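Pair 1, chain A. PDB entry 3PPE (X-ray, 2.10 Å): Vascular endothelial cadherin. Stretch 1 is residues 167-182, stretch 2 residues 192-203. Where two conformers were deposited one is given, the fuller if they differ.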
# COMPACT_ATOMS: atom_id res chain seq x y z
N ASP A 167 22.76 -47.57 25.56
CA ASP A 167 24.04 -48.25 25.85
C ASP A 167 25.28 -47.35 25.75
O ASP A 167 26.36 -47.85 25.41
CB ASP A 167 24.23 -49.47 24.91
CG ASP A 167 24.11 -49.09 23.44
OD1 ASP A 167 24.11 -49.99 22.56
OD2 ASP A 167 24.00 -47.87 23.15
N LEU A 168 25.15 -46.04 25.99
CA LEU A 168 26.34 -45.18 25.86
C LEU A 168 27.34 -45.46 26.99
O LEU A 168 27.07 -45.21 28.16
CB LEU A 168 26.01 -43.68 25.75
CG LEU A 168 25.01 -43.26 24.66
CD1 LEU A 168 24.68 -41.79 24.77
CD2 LEU A 168 25.53 -43.61 23.27
N ASP A 169 28.50 -45.95 26.59
CA ASP A 169 29.50 -46.52 27.50
C ASP A 169 30.70 -45.59 27.49
O ASP A 169 31.33 -45.39 26.44
CB ASP A 169 29.88 -47.91 26.97
CG ASP A 169 30.75 -48.71 27.96
OD1 ASP A 169 30.39 -49.88 28.24
OD2 ASP A 169 31.78 -48.19 28.45
N ARG A 170 31.00 -45.00 28.65
CA ARG A 170 32.14 -44.11 28.83
C ARG A 170 33.49 -44.72 28.39
O ARG A 170 34.36 -44.00 27.89
CB ARG A 170 32.23 -43.63 30.29
CG ARG A 170 33.20 -42.49 30.49
CD ARG A 170 33.43 -42.15 31.95
NE ARG A 170 34.79 -41.63 32.09
CZ ARG A 170 35.11 -40.35 31.95
NH1 ARG A 170 34.16 -39.46 31.71
NH2 ARG A 170 36.37 -39.95 32.07
N GLU A 171 33.64 -46.04 28.56
CA GLU A 171 34.85 -46.75 28.11
C GLU A 171 34.99 -46.64 26.59
O GLU A 171 36.06 -46.33 26.10
CB GLU A 171 34.86 -48.24 28.54
CG GLU A 171 34.92 -48.47 30.05
CD GLU A 171 35.00 -49.96 30.45
OE1 GLU A 171 34.17 -50.79 29.96
OE2 GLU A 171 35.90 -50.32 31.26
N SER A 172 33.92 -46.88 25.85
CA SER A 172 33.94 -46.74 24.38
C SER A 172 34.29 -45.33 23.94
O SER A 172 35.14 -45.14 23.06
CB SER A 172 32.62 -47.16 23.75
OG SER A 172 32.38 -48.51 24.00
N GLN A 173 33.63 -44.34 24.56
CA GLN A 173 33.77 -42.94 24.22
C GLN A 173 33.32 -42.09 25.42
O GLN A 173 32.17 -42.18 25.86
CB GLN A 173 32.91 -42.63 22.98
CG GLN A 173 32.90 -41.19 22.54
CD GLN A 173 34.27 -40.67 22.18
OE1 GLN A 173 35.00 -40.14 23.03
NE2 GLN A 173 34.62 -40.78 20.90
N SER A 174 34.21 -41.25 25.94
CA SER A 174 33.86 -40.39 27.08
C SER A 174 33.39 -38.98 26.73
O SER A 174 32.97 -38.23 27.61
CB SER A 174 35.08 -40.28 28.02
OG SER A 174 36.16 -39.63 27.37
N ALA A 175 33.53 -38.58 25.46
CA ALA A 175 33.11 -37.24 25.03
C ALA A 175 32.63 -37.25 23.58
O ALA A 175 33.33 -37.73 22.70
CB ALA A 175 34.23 -36.22 25.22
N TYR A 176 31.44 -36.77 23.33
CA TYR A 176 30.98 -36.69 21.94
C TYR A 176 31.03 -35.26 21.51
O TYR A 176 30.74 -34.35 22.27
CB TYR A 176 29.56 -37.20 21.82
CG TYR A 176 29.47 -38.69 22.01
CD1 TYR A 176 29.43 -39.26 23.30
CD2 TYR A 176 29.46 -39.53 20.90
CE1 TYR A 176 29.34 -40.65 23.46
CE2 TYR A 176 29.36 -40.88 21.04
CZ TYR A 176 29.32 -41.45 22.30
OH TYR A 176 29.24 -42.81 22.37
N GLU A 177 31.40 -35.05 20.26
CA GLU A 177 31.31 -33.73 19.71
C GLU A 177 30.29 -33.81 18.60
O GLU A 177 30.53 -34.43 17.56
CB GLU A 177 32.68 -33.29 19.21
CG GLU A 177 32.60 -32.14 18.26
CD GLU A 177 33.96 -31.58 17.89
OE1 GLU A 177 34.85 -31.49 18.77
OE2 GLU A 177 34.11 -31.22 16.70
N ILE A 178 29.11 -33.26 18.85
CA ILE A 178 28.05 -33.36 17.86
C ILE A 178 27.79 -31.96 17.22
O ILE A 178 28.10 -30.92 17.81
CB ILE A 178 26.74 -34.00 18.45
CG1 ILE A 178 26.08 -33.00 19.38
CG2 ILE A 178 27.04 -35.42 19.12
CD1 ILE A 178 24.62 -33.33 19.78
N ILE A 179 27.26 -31.96 16.02
CA ILE A 179 26.98 -30.71 15.31
C ILE A 179 25.48 -30.52 15.18
O ILE A 179 24.77 -31.43 14.72
CB ILE A 179 27.63 -30.67 13.90
CG1 ILE A 179 29.12 -31.04 13.96
CG2 ILE A 179 27.43 -29.29 13.25
CD1 ILE A 179 29.99 -30.11 14.82
N VAL A 180 25.00 -29.36 15.60
CA VAL A 180 23.59 -29.06 15.51
C VAL A 180 23.39 -27.94 14.47
O VAL A 180 24.29 -27.13 14.23
CB VAL A 180 22.98 -28.76 16.94
CG1 VAL A 180 23.59 -27.49 17.56
CG2 VAL A 180 21.44 -28.70 16.93
N LYS A 181 22.23 -27.92 13.83
CA LYS A 181 21.92 -26.91 12.85
C LYS A 181 20.51 -26.42 13.17
O LYS A 181 19.61 -27.21 13.55
CB LYS A 181 21.96 -27.53 11.44
CG LYS A 181 21.79 -26.50 10.29
CD LYS A 181 22.07 -27.11 8.90
CE LYS A 181 22.48 -26.00 7.88
NZ LYS A 181 22.44 -26.55 6.45
N ALA A 182 20.30 -25.12 13.02
CA ALA A 182 18.99 -24.52 13.23
C ALA A 182 18.44 -23.91 11.94
O ALA A 182 19.21 -23.57 11.04
CB ALA A 182 19.05 -23.48 14.33
N SER A 192 25.27 -18.28 10.76
CA SER A 192 25.82 -18.86 11.99
C SER A 192 24.92 -19.96 12.53
O SER A 192 24.77 -20.12 13.74
CB SER A 192 26.02 -17.77 13.05
OG SER A 192 27.35 -17.29 13.04
N SER A 193 24.32 -20.73 11.62
CA SER A 193 23.15 -21.54 11.95
C SER A 193 23.55 -22.95 12.35
O SER A 193 22.71 -23.84 12.45
CB SER A 193 22.18 -21.58 10.77
OG SER A 193 21.47 -20.35 10.65
N THR A 194 24.85 -23.16 12.57
CA THR A 194 25.34 -24.39 13.16
C THR A 194 26.12 -24.12 14.44
O THR A 194 26.61 -23.01 14.66
CB THR A 194 26.24 -25.17 12.18
OG1 THR A 194 27.41 -24.39 11.89
CG2 THR A 194 25.50 -25.46 10.89
N ALA A 195 26.23 -25.14 15.29
CA ALA A 195 27.10 -25.07 16.46
C ALA A 195 27.58 -26.47 16.86
O ALA A 195 27.12 -27.47 16.32
CB ALA A 195 26.40 -24.39 17.62
N THR A 196 28.50 -26.52 17.82
CA THR A 196 29.00 -27.79 18.34
C THR A 196 28.54 -27.96 19.76
O THR A 196 28.51 -27.00 20.55
CB THR A 196 30.57 -27.79 18.32
OG1 THR A 196 31.02 -27.52 16.99
CG2 THR A 196 31.19 -29.11 18.74
N VAL A 197 28.20 -29.20 20.08
CA VAL A 197 27.89 -29.60 21.44
C VAL A 197 28.90 -30.66 21.85
O VAL A 197 28.97 -31.72 21.24
CB VAL A 197 26.48 -30.18 21.61
CG1 VAL A 197 26.10 -30.18 23.08
CG2 VAL A 197 25.45 -29.36 20.81
N ILE A 198 29.65 -30.36 22.89
CA ILE A 198 30.53 -31.34 23.50
C ILE A 198 29.77 -31.96 24.67
O ILE A 198 29.37 -31.26 25.61
CB ILE A 198 31.84 -30.70 23.96
CG1 ILE A 198 32.58 -30.16 22.73
CG2 ILE A 198 32.73 -31.73 24.68
CD1 ILE A 198 33.57 -29.05 23.10
N ILE A 199 29.54 -33.26 24.57
CA ILE A 199 28.78 -33.98 25.58
C ILE A 199 29.72 -35.02 26.22
O ILE A 199 30.17 -35.96 25.56
CB ILE A 199 27.59 -34.68 24.96
CG1 ILE A 199 26.59 -33.64 24.43
CG2 ILE A 199 26.91 -35.64 26.01
CD1 ILE A 199 25.67 -34.16 23.40
N ARG A 200 30.01 -34.82 27.49
CA ARG A 200 30.86 -35.75 28.23
C ARG A 200 30.00 -36.82 28.87
O ARG A 200 28.96 -36.52 29.44
CB ARG A 200 31.62 -34.99 29.32
CG ARG A 200 32.72 -34.12 28.80
CD ARG A 200 33.22 -33.15 29.85
NE ARG A 200 32.92 -33.59 31.22
CZ ARG A 200 32.07 -32.99 32.04
NH1 ARG A 200 31.42 -31.91 31.66
NH2 ARG A 200 31.86 -33.48 33.26
N LEU A 201 30.45 -38.07 28.81
CA LEU A 201 29.82 -39.17 29.52
C LEU A 201 30.50 -39.31 30.87
O LEU A 201 31.74 -39.42 30.94
CB LEU A 201 29.94 -40.47 28.72
CG LEU A 201 28.89 -40.76 27.64
CD1 LEU A 201 27.60 -41.27 28.27
CD2 LEU A 201 28.54 -39.53 26.83
N THR A 202 29.71 -39.29 31.94
CA THR A 202 30.23 -39.33 33.30
C THR A 202 30.05 -40.72 33.94
O THR A 202 29.25 -41.52 33.50
CB THR A 202 29.63 -38.21 34.18
OG1 THR A 202 28.21 -38.29 34.15
CG2 THR A 202 30.08 -36.84 33.65
N ASP A 203 30.83 -41.00 34.97
CA ASP A 203 31.04 -42.39 35.34
C ASP A 203 30.15 -42.79 36.49
O ASP A 203 29.12 -43.46 36.21
CB ASP A 203 32.54 -42.71 35.63
CG ASP A 203 32.84 -44.20 35.56
OD1 ASP A 203 32.15 -45.00 36.27
OD2 ASP A 203 33.75 -44.61 34.81
OXT ASP A 203 30.46 -42.44 37.66
O HOH W 1 32.96 -28.86 15.70

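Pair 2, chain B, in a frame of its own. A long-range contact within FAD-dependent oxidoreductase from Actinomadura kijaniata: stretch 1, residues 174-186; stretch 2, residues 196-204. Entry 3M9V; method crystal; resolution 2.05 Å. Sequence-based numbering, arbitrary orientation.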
# COMPACT_ATOMS: atom_id res chain seq x y z
N MET B 174 9.53 -26.85 -19.13
CA MET B 174 9.49 -27.41 -20.49
C MET B 174 10.23 -28.75 -20.60
O MET B 174 10.26 -29.36 -21.67
CB MET B 174 10.02 -26.42 -21.54
CG MET B 174 9.52 -26.75 -22.96
SD MET B 174 9.86 -25.51 -24.21
CE MET B 174 11.61 -25.20 -23.98
N ALA B 175 10.86 -29.19 -19.51
CA ALA B 175 11.65 -30.42 -19.55
C ALA B 175 10.93 -31.63 -20.17
O ALA B 175 11.52 -32.47 -20.84
CB ALA B 175 12.25 -30.76 -18.18
N PRO B 176 9.61 -31.73 -19.97
CA PRO B 176 8.97 -32.93 -20.50
C PRO B 176 9.10 -33.13 -22.02
O PRO B 176 9.06 -34.27 -22.47
CB PRO B 176 7.52 -32.75 -20.07
CG PRO B 176 7.68 -32.05 -18.72
CD PRO B 176 8.75 -31.02 -19.01
N VAL B 177 9.25 -32.06 -22.79
CA VAL B 177 9.37 -32.24 -24.24
C VAL B 177 10.79 -31.85 -24.66
O VAL B 177 11.07 -31.74 -25.85
CB VAL B 177 8.28 -31.46 -25.05
CG1 VAL B 177 6.87 -31.96 -24.70
CG2 VAL B 177 8.30 -29.96 -24.75
N GLY B 178 11.69 -31.67 -23.70
CA GLY B 178 12.99 -31.11 -24.03
C GLY B 178 13.82 -32.17 -24.75
O GLY B 178 13.71 -33.34 -24.41
N THR B 179 14.61 -31.78 -25.74
CA THR B 179 15.44 -32.72 -26.47
C THR B 179 16.88 -32.36 -26.13
O THR B 179 17.77 -33.21 -26.18
CB THR B 179 15.29 -32.56 -28.00
OG1 THR B 179 15.58 -31.20 -28.39
CG2 THR B 179 13.87 -32.96 -28.40
N HIS B 180 17.12 -31.09 -25.81
CA HIS B 180 18.47 -30.64 -25.51
C HIS B 180 18.44 -29.79 -24.25
O HIS B 180 17.52 -28.98 -24.12
CB HIS B 180 19.00 -29.71 -26.59
CG HIS B 180 19.25 -30.35 -27.92
ND1 HIS B 180 18.24 -30.81 -28.74
CD2 HIS B 180 20.40 -30.52 -28.61
CE1 HIS B 180 18.77 -31.28 -29.85
NE2 HIS B 180 20.08 -31.11 -29.81
N PHE B 181 19.43 -29.93 -23.37
CA PHE B 181 19.39 -29.27 -22.06
C PHE B 181 20.73 -28.56 -21.88
O PHE B 181 21.79 -29.21 -21.82
CB PHE B 181 19.17 -30.31 -20.96
CG PHE B 181 17.84 -30.98 -21.02
CD1 PHE B 181 16.79 -30.56 -20.21
CD2 PHE B 181 17.60 -31.97 -21.96
CE1 PHE B 181 15.54 -31.17 -20.29
CE2 PHE B 181 16.36 -32.58 -22.08
CZ PHE B 181 15.33 -32.18 -21.24
N VAL B 182 20.68 -27.23 -21.83
CA VAL B 182 21.89 -26.46 -21.54
C VAL B 182 22.03 -26.35 -20.02
O VAL B 182 21.09 -25.91 -19.35
CB VAL B 182 21.80 -25.05 -22.16
CG1 VAL B 182 23.06 -24.24 -21.87
CG2 VAL B 182 21.62 -25.16 -23.64
N ILE B 183 23.17 -26.76 -19.47
CA ILE B 183 23.26 -27.01 -18.04
C ILE B 183 24.36 -26.11 -17.51
O ILE B 183 25.44 -26.04 -18.11
CB ILE B 183 23.66 -28.48 -17.73
CG1 ILE B 183 22.65 -29.44 -18.36
CG2 ILE B 183 23.71 -28.79 -16.24
CD1 ILE B 183 21.23 -29.23 -17.85
N ASN B 184 24.11 -25.40 -16.42
CA ASN B 184 25.17 -24.62 -15.82
C ASN B 184 25.97 -25.51 -14.87
O ASN B 184 25.42 -26.05 -13.91
CB ASN B 184 24.59 -23.45 -15.03
CG ASN B 184 24.04 -22.37 -15.95
OD1 ASN B 184 23.97 -22.53 -17.17
ND2 ASN B 184 23.68 -21.24 -15.35
N ALA B 185 27.26 -25.66 -15.12
CA ALA B 185 28.01 -26.62 -14.31
C ALA B 185 29.36 -25.99 -14.04
O ALA B 185 29.69 -24.95 -14.63
CB ALA B 185 28.14 -27.95 -15.08
N ARG B 186 30.15 -26.58 -13.15
CA ARG B 186 31.56 -26.19 -12.99
C ARG B 186 32.48 -27.39 -13.22
O ARG B 186 32.10 -28.52 -12.89
CB ARG B 186 31.79 -25.70 -11.56
CG ARG B 186 31.47 -26.80 -10.57
CD ARG B 186 31.67 -26.34 -9.14
NE ARG B 186 30.95 -25.10 -8.88
CZ ARG B 186 31.14 -24.34 -7.81
NH1 ARG B 186 30.44 -23.22 -7.67
NH2 ARG B 186 32.04 -24.68 -6.89
N LEU B 196 33.54 -22.36 -14.99
CA LEU B 196 32.13 -22.53 -15.28
C LEU B 196 32.07 -23.01 -16.72
O LEU B 196 32.88 -22.60 -17.56
CB LEU B 196 31.41 -21.19 -15.15
CG LEU B 196 31.56 -20.62 -13.73
CD1 LEU B 196 31.41 -19.11 -13.77
CD2 LEU B 196 30.57 -21.27 -12.77
N ALA B 197 31.11 -23.90 -16.98
CA ALA B 197 31.04 -24.57 -18.27
C ALA B 197 29.57 -24.77 -18.56
O ALA B 197 28.76 -24.97 -17.65
CB ALA B 197 31.74 -25.92 -18.23
N SER B 198 29.22 -24.70 -19.84
CA SER B 198 27.84 -25.02 -20.20
C SER B 198 27.79 -26.26 -21.08
O SER B 198 27.73 -26.16 -22.29
CB SER B 198 27.24 -23.83 -20.94
OG SER B 198 27.16 -22.75 -20.04
N PRO B 199 27.79 -27.46 -20.48
CA PRO B 199 27.63 -28.62 -21.33
C PRO B 199 26.22 -28.69 -21.89
O PRO B 199 25.27 -28.28 -21.23
CB PRO B 199 27.89 -29.78 -20.37
CG PRO B 199 27.63 -29.28 -19.02
CD PRO B 199 27.94 -27.80 -19.05
N VAL B 200 26.06 -29.20 -23.11
CA VAL B 200 24.72 -29.44 -23.65
C VAL B 200 24.49 -30.95 -23.63
O VAL B 200 25.22 -31.67 -24.31
CB VAL B 200 24.61 -28.90 -25.09
CG1 VAL B 200 23.29 -29.29 -25.71
CG2 VAL B 200 24.77 -27.38 -25.13
N VAL B 201 23.49 -31.42 -22.88
CA VAL B 201 23.11 -32.83 -22.84
C VAL B 201 21.84 -33.08 -23.66
O VAL B 201 20.94 -32.25 -23.68
CB VAL B 201 23.13 -33.38 -21.38
CG1 VAL B 201 22.62 -32.39 -20.37
CG2 VAL B 201 22.55 -34.78 -21.19
N THR B 202 21.79 -34.18 -24.41
CA THR B 202 20.60 -34.47 -25.19
C THR B 202 19.83 -35.54 -24.45
O THR B 202 20.33 -36.21 -23.55
CB THR B 202 20.91 -35.04 -26.58
OG1 THR B 202 21.58 -36.29 -26.36
CG2 THR B 202 21.79 -34.10 -27.42
N ARG B 203 18.56 -35.69 -24.83
CA ARG B 203 17.69 -36.49 -23.99
C ARG B 203 18.10 -37.96 -23.96
O ARG B 203 17.87 -38.67 -22.98
CB ARG B 203 16.25 -36.37 -24.49
CG ARG B 203 15.28 -36.83 -23.44
CD ARG B 203 13.84 -36.72 -23.94
NE ARG B 203 12.96 -36.98 -22.80
CZ ARG B 203 12.26 -36.05 -22.15
NH1 ARG B 203 11.50 -36.45 -21.14
NH2 ARG B 203 12.30 -34.77 -22.50
N ASP B 204 18.69 -38.46 -25.04
CA ASP B 204 19.03 -39.88 -25.07
C ASP B 204 20.44 -40.15 -24.52
O ASP B 204 20.98 -41.22 -24.78
CB ASP B 204 18.98 -40.37 -26.52
CG ASP B 204 19.83 -39.50 -27.44
OD1 ASP B 204 19.28 -38.92 -28.41
OD2 ASP B 204 21.05 -39.36 -27.20

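What backbone geometry do the two pairs share? Each is a pair of neighbouring antiparallel strands, their directions 161° apart in pair 1 and 155° in pair 2, and 14 central residues superpose with an RMSD of 0.5 Å. The register is the same: Tyr176(A) faces Ile199(A) as Phe181(B) faces Val201(B), and both are hydrogen-bonded pairs. Tyr176(A) N donates to Ile199(A) O at 2.7 Å, and Phe181(B) N to Val201(B) O at 2.8 Å.

Where does the ladder differ? At the position of Val197(A) pair 2 has Pro199(B). In pair 1, Ile178(A) N donates to Val197(A) O and Val197(A) N returns a bond to Ile178(A) O, both 2.8 Å. Proline has no amide hydrogen, so pair 2 keeps one half of this exchange, Ile183(B) N to Pro199(B) O at 3.1 Å. The regular pattern resumes at the next hydrogen-bonded pair, where Ala185(B) N reaches Ala197(B) O at 3.0 Å and Ala197(B) N reaches Ala185(B) O at 2.9 Å, matching Val180(A) and Ala195(A).

How is the face carrying the aromatic residue filled? Ile178(A) and Ile183(B) coincide but differ in chi1, p in the first and m in the second. Ile178(A) CG1 lies 3.6 Å from Val197(A) CB, and its CD1 is 3.9 Å from Ile199(A) CD1. Ile183(B) instead brings CG1 to 3.6 Å from Val201(B) CG1, with its CB 4.3 Å from Pro199(B) CG. Two residues further, on the same face, Val180(A) CG1 lies 4.2 Å from both Ala195(A) CB and Val197(A) CG2; the smaller Ala185(B) still meets the proline ring, its CB 4.0 Å from Pro199(B) CD.

What happens beside the aromatic ring, where Leu201(A) matches Arg203(B)? Both backbones make the same bond, Leu201(A) N to Ser174(A) O at 2.8 Å and Arg203(B) N to Thr179(B) O at 2.9 Å, but the side chains work differently. Leu201(A) packs by apolar contact, its CD2 3.6 Å from Tyr176(A) CE1 at the ring edge and its CD1 3.8 Å from Leu168(A) CB. Arg203(B) also comes to the ring edge, NH2 lying 4.2 Å from Phe181(B) CZ, yet that nitrogen is held by backbone carbonyls, donating to Ala175(B) O at 2.9 Å and to Gly178(B) O at 2.8 Å. Gly178(B), which matches Gln173(A), suits this crowded corner: an ideal CB there would clash with Phe181(B) CZ at 2.7 Å.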